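Local atomic coordinates of cell division control protein 4 (PDB entry 3V7D), a protein that recognises phosphorylated target proteins such as the CDK inhibitor SIC1 as the substrate-binding subunit of an SCF E3 ubiquitin ligase. Residues B[161-175]-B[178-191]. The protein carries 1 engineered substitution. Sequence-based numbering, arbitrary orientation.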
# COMPACT_ATOMS: atom_id res chain seq x y z
N HIS B 161 20.07 -4.22 -28.88
CA HIS B 161 18.86 -4.43 -29.66
C HIS B 161 19.01 -3.82 -31.06
O HIS B 161 19.54 -2.73 -31.21
CB HIS B 161 17.64 -3.83 -28.96
CG HIS B 161 16.98 -4.76 -27.98
ND1 HIS B 161 16.47 -5.98 -28.35
CD2 HIS B 161 16.74 -4.63 -26.66
CE1 HIS B 161 15.95 -6.58 -27.29
NE2 HIS B 161 16.09 -5.78 -26.25
N ASP B 162 18.53 -4.55 -32.06
CA ASP B 162 18.57 -4.08 -33.44
C ASP B 162 17.26 -3.38 -33.81
O ASP B 162 17.11 -2.88 -34.92
CB ASP B 162 18.85 -5.24 -34.39
CG ASP B 162 20.20 -5.88 -34.14
OD1 ASP B 162 21.20 -5.15 -34.01
OD2 ASP B 162 20.25 -7.13 -34.06
N GLY B 163 16.32 -3.37 -32.87
CA GLY B 163 15.06 -2.68 -33.04
C GLY B 163 14.68 -1.91 -31.79
O GLY B 163 15.37 -2.00 -30.77
N GLY B 164 13.60 -1.15 -31.86
CA GLY B 164 13.15 -0.37 -30.72
C GLY B 164 12.77 -1.23 -29.54
O GLY B 164 12.31 -2.36 -29.70
N VAL B 165 12.98 -0.70 -28.33
CA VAL B 165 12.65 -1.41 -27.11
C VAL B 165 11.25 -1.03 -26.66
O VAL B 165 10.97 0.15 -26.47
CB VAL B 165 13.64 -1.06 -25.98
CG1 VAL B 165 13.32 -1.85 -24.72
CG2 VAL B 165 15.08 -1.30 -26.43
N TRP B 166 10.38 -2.01 -26.50
CA TRP B 166 8.99 -1.72 -26.17
C TRP B 166 8.48 -2.40 -24.91
O TRP B 166 7.33 -2.21 -24.51
CB TRP B 166 8.08 -2.04 -27.37
CG TRP B 166 8.17 -1.01 -28.44
CD1 TRP B 166 9.10 -0.94 -29.44
CD2 TRP B 166 7.31 0.12 -28.61
NE1 TRP B 166 8.86 0.16 -30.23
CE2 TRP B 166 7.77 0.83 -29.74
CE3 TRP B 166 6.19 0.60 -27.92
CZ2 TRP B 166 7.15 1.99 -30.20
CZ3 TRP B 166 5.58 1.76 -28.38
CH2 TRP B 166 6.06 2.44 -29.50
N ALA B 167 9.34 -3.19 -24.27
CA ALA B 167 8.98 -3.83 -23.01
C ALA B 167 10.20 -4.03 -22.12
O ALA B 167 11.26 -4.45 -22.59
CB ALA B 167 8.27 -5.15 -23.27
N LEU B 168 10.04 -3.72 -20.84
CA LEU B 168 11.12 -3.83 -19.86
C LEU B 168 10.60 -4.42 -18.56
O LEU B 168 9.51 -4.07 -18.12
CB LEU B 168 11.70 -2.45 -19.54
CG LEU B 168 12.78 -1.85 -20.44
CD1 LEU B 168 13.20 -0.51 -19.85
CD2 LEU B 168 13.96 -2.79 -20.56
N LYS B 169 11.39 -5.29 -17.94
CA LYS B 169 11.03 -5.81 -16.62
C LYS B 169 12.27 -6.05 -15.78
O LYS B 169 13.14 -6.84 -16.15
CB LYS B 169 10.22 -7.10 -16.75
CG LYS B 169 9.52 -7.52 -15.46
CD LYS B 169 8.31 -6.65 -15.18
CE LYS B 169 7.56 -7.12 -13.95
NZ LYS B 169 6.21 -6.47 -13.82
N TYR B 170 12.35 -5.37 -14.65
CA TYR B 170 13.45 -5.55 -13.73
C TYR B 170 13.22 -6.80 -12.90
O TYR B 170 12.11 -7.05 -12.43
CB TYR B 170 13.58 -4.32 -12.82
CG TYR B 170 14.75 -4.40 -11.86
CD1 TYR B 170 16.01 -3.96 -12.24
CD2 TYR B 170 14.58 -4.90 -10.58
CE1 TYR B 170 17.07 -4.03 -11.38
CE2 TYR B 170 15.65 -4.97 -9.70
CZ TYR B 170 16.89 -4.54 -10.11
OH TYR B 170 17.96 -4.60 -9.24
N ALA B 171 14.26 -7.61 -12.73
CA ALA B 171 14.14 -8.84 -11.96
C ALA B 171 14.63 -8.66 -10.53
O ALA B 171 13.83 -8.50 -9.60
CB ALA B 171 14.90 -9.97 -12.65
N HIS B 172 15.95 -8.67 -10.36
CA HIS B 172 16.59 -8.55 -9.06
C HIS B 172 18.09 -8.48 -9.28
O HIS B 172 18.59 -8.99 -10.29
CB HIS B 172 16.28 -9.78 -8.19
CG HIS B 172 16.86 -11.05 -8.73
ND1 HIS B 172 16.22 -11.81 -9.69
CD2 HIS B 172 18.02 -11.69 -8.46
CE1 HIS B 172 16.96 -12.87 -9.97
NE2 HIS B 172 18.06 -12.81 -9.24
N GLY B 173 18.80 -7.86 -8.35
CA GLY B 173 20.26 -7.82 -8.40
C GLY B 173 20.83 -7.23 -9.68
O GLY B 173 21.84 -7.70 -10.19
N GLY B 174 20.17 -6.19 -10.20
CA GLY B 174 20.66 -5.51 -11.38
C GLY B 174 20.44 -6.28 -12.67
O GLY B 174 21.06 -5.97 -13.69
N ILE B 175 19.57 -7.28 -12.63
CA ILE B 175 19.24 -8.06 -13.82
C ILE B 175 17.92 -7.57 -14.40
O ILE B 175 16.97 -7.33 -13.66
CB ILE B 175 19.11 -9.56 -13.48
CG1 ILE B 175 20.39 -10.09 -12.83
CG2 ILE B 175 18.77 -10.37 -14.73
CD1 ILE B 175 21.58 -10.13 -13.77
N SER B 178 14.34 -7.44 -21.54
CA SER B 178 13.76 -6.52 -22.52
C SER B 178 13.11 -7.24 -23.71
O SER B 178 13.48 -8.35 -24.06
CB SER B 178 14.82 -5.55 -23.03
OG SER B 178 15.87 -6.25 -23.69
N GLY B 179 12.13 -6.58 -24.33
CA GLY B 179 11.50 -7.07 -25.54
C GLY B 179 11.54 -5.98 -26.59
O GLY B 179 11.45 -4.79 -26.27
N SER B 180 11.68 -6.37 -27.86
CA SER B 180 11.93 -5.40 -28.92
C SER B 180 11.22 -5.72 -30.23
O SER B 180 10.62 -6.78 -30.39
CB SER B 180 13.43 -5.28 -29.17
OG SER B 180 13.70 -4.54 -30.35
N THR B 181 11.29 -4.78 -31.17
CA THR B 181 10.73 -4.98 -32.50
C THR B 181 11.65 -5.85 -33.34
O THR B 181 11.31 -6.23 -34.46
CB THR B 181 10.47 -3.65 -33.23
OG1 THR B 181 11.69 -2.91 -33.32
CG2 THR B 181 9.43 -2.83 -32.48
N ASP B 182 12.83 -6.17 -32.81
CA ASP B 182 13.74 -7.09 -33.48
C ASP B 182 13.38 -8.55 -33.19
O ASP B 182 14.11 -9.46 -33.57
CB ASP B 182 15.21 -6.81 -33.12
CG ASP B 182 15.50 -6.96 -31.64
OD1 ASP B 182 14.75 -7.67 -30.93
OD2 ASP B 182 16.51 -6.38 -31.18
N ARG B 183 12.26 -8.73 -32.50
CA ARG B 183 11.69 -10.05 -32.18
C ARG B 183 12.49 -10.83 -31.13
O ARG B 183 12.18 -11.99 -30.84
CB ARG B 183 11.49 -10.88 -33.44
CG ARG B 183 10.75 -10.14 -34.55
CD ARG B 183 10.81 -10.90 -35.87
NE ARG B 183 10.23 -10.11 -36.95
CZ ARG B 183 10.23 -10.48 -38.23
NH1 ARG B 183 10.78 -11.64 -38.58
NH2 ARG B 183 9.68 -9.70 -39.15
N THR B 184 13.50 -10.19 -30.55
CA THR B 184 14.33 -10.86 -29.55
C THR B 184 13.92 -10.53 -28.12
O THR B 184 13.32 -9.49 -27.84
CB THR B 184 15.81 -10.51 -29.72
OG1 THR B 184 16.02 -9.13 -29.43
CG2 THR B 184 16.27 -10.82 -31.15
N VAL B 185 14.24 -11.44 -27.21
CA VAL B 185 14.12 -11.20 -25.78
C VAL B 185 15.53 -11.18 -25.22
O VAL B 185 16.30 -12.12 -25.41
CB VAL B 185 13.31 -12.32 -25.09
CG1 VAL B 185 13.21 -12.05 -23.61
CG2 VAL B 185 11.93 -12.44 -25.72
N ARG B 186 15.88 -10.10 -24.53
CA ARG B 186 17.25 -9.95 -24.04
C ARG B 186 17.33 -9.84 -22.52
O ARG B 186 16.52 -9.16 -21.88
CB ARG B 186 17.93 -8.75 -24.69
CG ARG B 186 18.52 -9.04 -26.07
CD ARG B 186 19.14 -7.79 -26.65
NE ARG B 186 20.01 -8.07 -27.79
CZ ARG B 186 19.59 -8.20 -29.04
NH1 ARG B 186 18.30 -8.09 -29.32
NH2 ARG B 186 20.46 -8.45 -30.01
N VAL B 187 18.31 -10.52 -21.95
CA VAL B 187 18.59 -10.45 -20.52
C VAL B 187 19.84 -9.61 -20.32
O VAL B 187 20.84 -9.81 -21.01
CB VAL B 187 18.82 -11.85 -19.92
CG1 VAL B 187 19.10 -11.76 -18.43
CG2 VAL B 187 17.63 -12.75 -20.20
N TRP B 188 19.79 -8.67 -19.38
CA TRP B 188 20.90 -7.76 -19.16
C TRP B 188 21.38 -7.80 -17.71
O TRP B 188 20.60 -8.03 -16.79
CB TRP B 188 20.50 -6.32 -19.50
CG TRP B 188 19.86 -6.15 -20.85
CD1 TRP B 188 18.58 -6.48 -21.19
CD2 TRP B 188 20.46 -5.58 -22.02
NE1 TRP B 188 18.35 -6.16 -22.51
CE2 TRP B 188 19.48 -5.61 -23.04
CE3 TRP B 188 21.72 -5.06 -22.31
CZ2 TRP B 188 19.74 -5.13 -24.32
CZ3 TRP B 188 21.97 -4.59 -23.59
CH2 TRP B 188 20.98 -4.63 -24.58
N ASP B 189 22.68 -7.56 -17.52
CA ASP B 189 23.24 -7.38 -16.19
C ASP B 189 23.76 -5.96 -16.09
O ASP B 189 24.74 -5.60 -16.75
CB ASP B 189 24.38 -8.38 -15.95
CG ASP B 189 24.91 -8.35 -14.52
OD1 ASP B 189 25.18 -7.24 -14.00
OD2 ASP B 189 25.05 -9.43 -13.92
N ILE B 190 23.10 -5.14 -15.27
CA ILE B 190 23.47 -3.74 -15.11
C ILE B 190 24.90 -3.58 -14.59
O ILE B 190 25.66 -2.75 -15.06
CB ILE B 190 22.50 -3.00 -14.18
CG1 ILE B 190 21.12 -2.89 -14.84
CG2 ILE B 190 23.01 -1.61 -13.86
CD1 ILE B 190 20.08 -2.20 -13.99
N LYS B 191 25.26 -4.41 -13.62
CA LYS B 191 26.56 -4.29 -12.97
C LYS B 191 27.71 -4.77 -13.86
O LYS B 191 28.87 -4.45 -13.59
CB LYS B 191 26.57 -5.04 -11.63
CG LYS B 191 25.56 -4.49 -10.62
CD LYS B 191 25.36 -5.44 -9.44
CE LYS B 191 25.06 -6.85 -9.91
NZ LYS B 191 23.94 -6.88 -10.90
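His161, Ser178, Asp182 and Trp188 are joined by a chain of hydrogen bonds. Imidazole suits the first position because its two ring nitrogens can each bond along the ring edge, in different directions: His161 ND1 donates to Asp182 OD2 (2.9 Å, 158°), with the oxygen almost in the ring plane, while NE2 and Ser178 OG share a 2.6 Å hydrogen bond. Trp188 NE1 donates to the same hydroxyl (2.7 Å). Aspartate suits its place by serving several donors: OD2 uses its anti lone pair for the backbone N of Asp162 and forms a salt bridge with Arg186 NH1, whereas OD1 accepts from Thr184 N in an Asx turn.

Two CH-pi contacts hold the imidazole between them. Arg186 CD lies over the centre of one face, and Ser180 CB over the opposite face toward the rim. With OG anti to the backbone N (chi1 169°), Ser180 donates to Gly164 O (2.7 Å) from above the carbonyl plane and accepts from Asp182 N in an ST turn.

At a classic beta bulge between antiparallel strands 165-170 and 175-180, Trp166 and Ala167 lie across from the single Gly179: Trp166 N donates to Gly179 O (3.0 Å), and Gly179 N to Ala167 O. At the type I' turn, whose positive-phi positions suit Gly173 and Gly174, Ile190 N, just after strand 185-189, donates to Gly174 O (2.7 Å, 172°).

Histidine, serine, aspartate and tryptophan linked in this way are the structural tetrad of a WD40 repeat, here WD 2, tying the loop before strand 165-170 to strands 175-180 and 185-189 and the turn between them within one propeller blade.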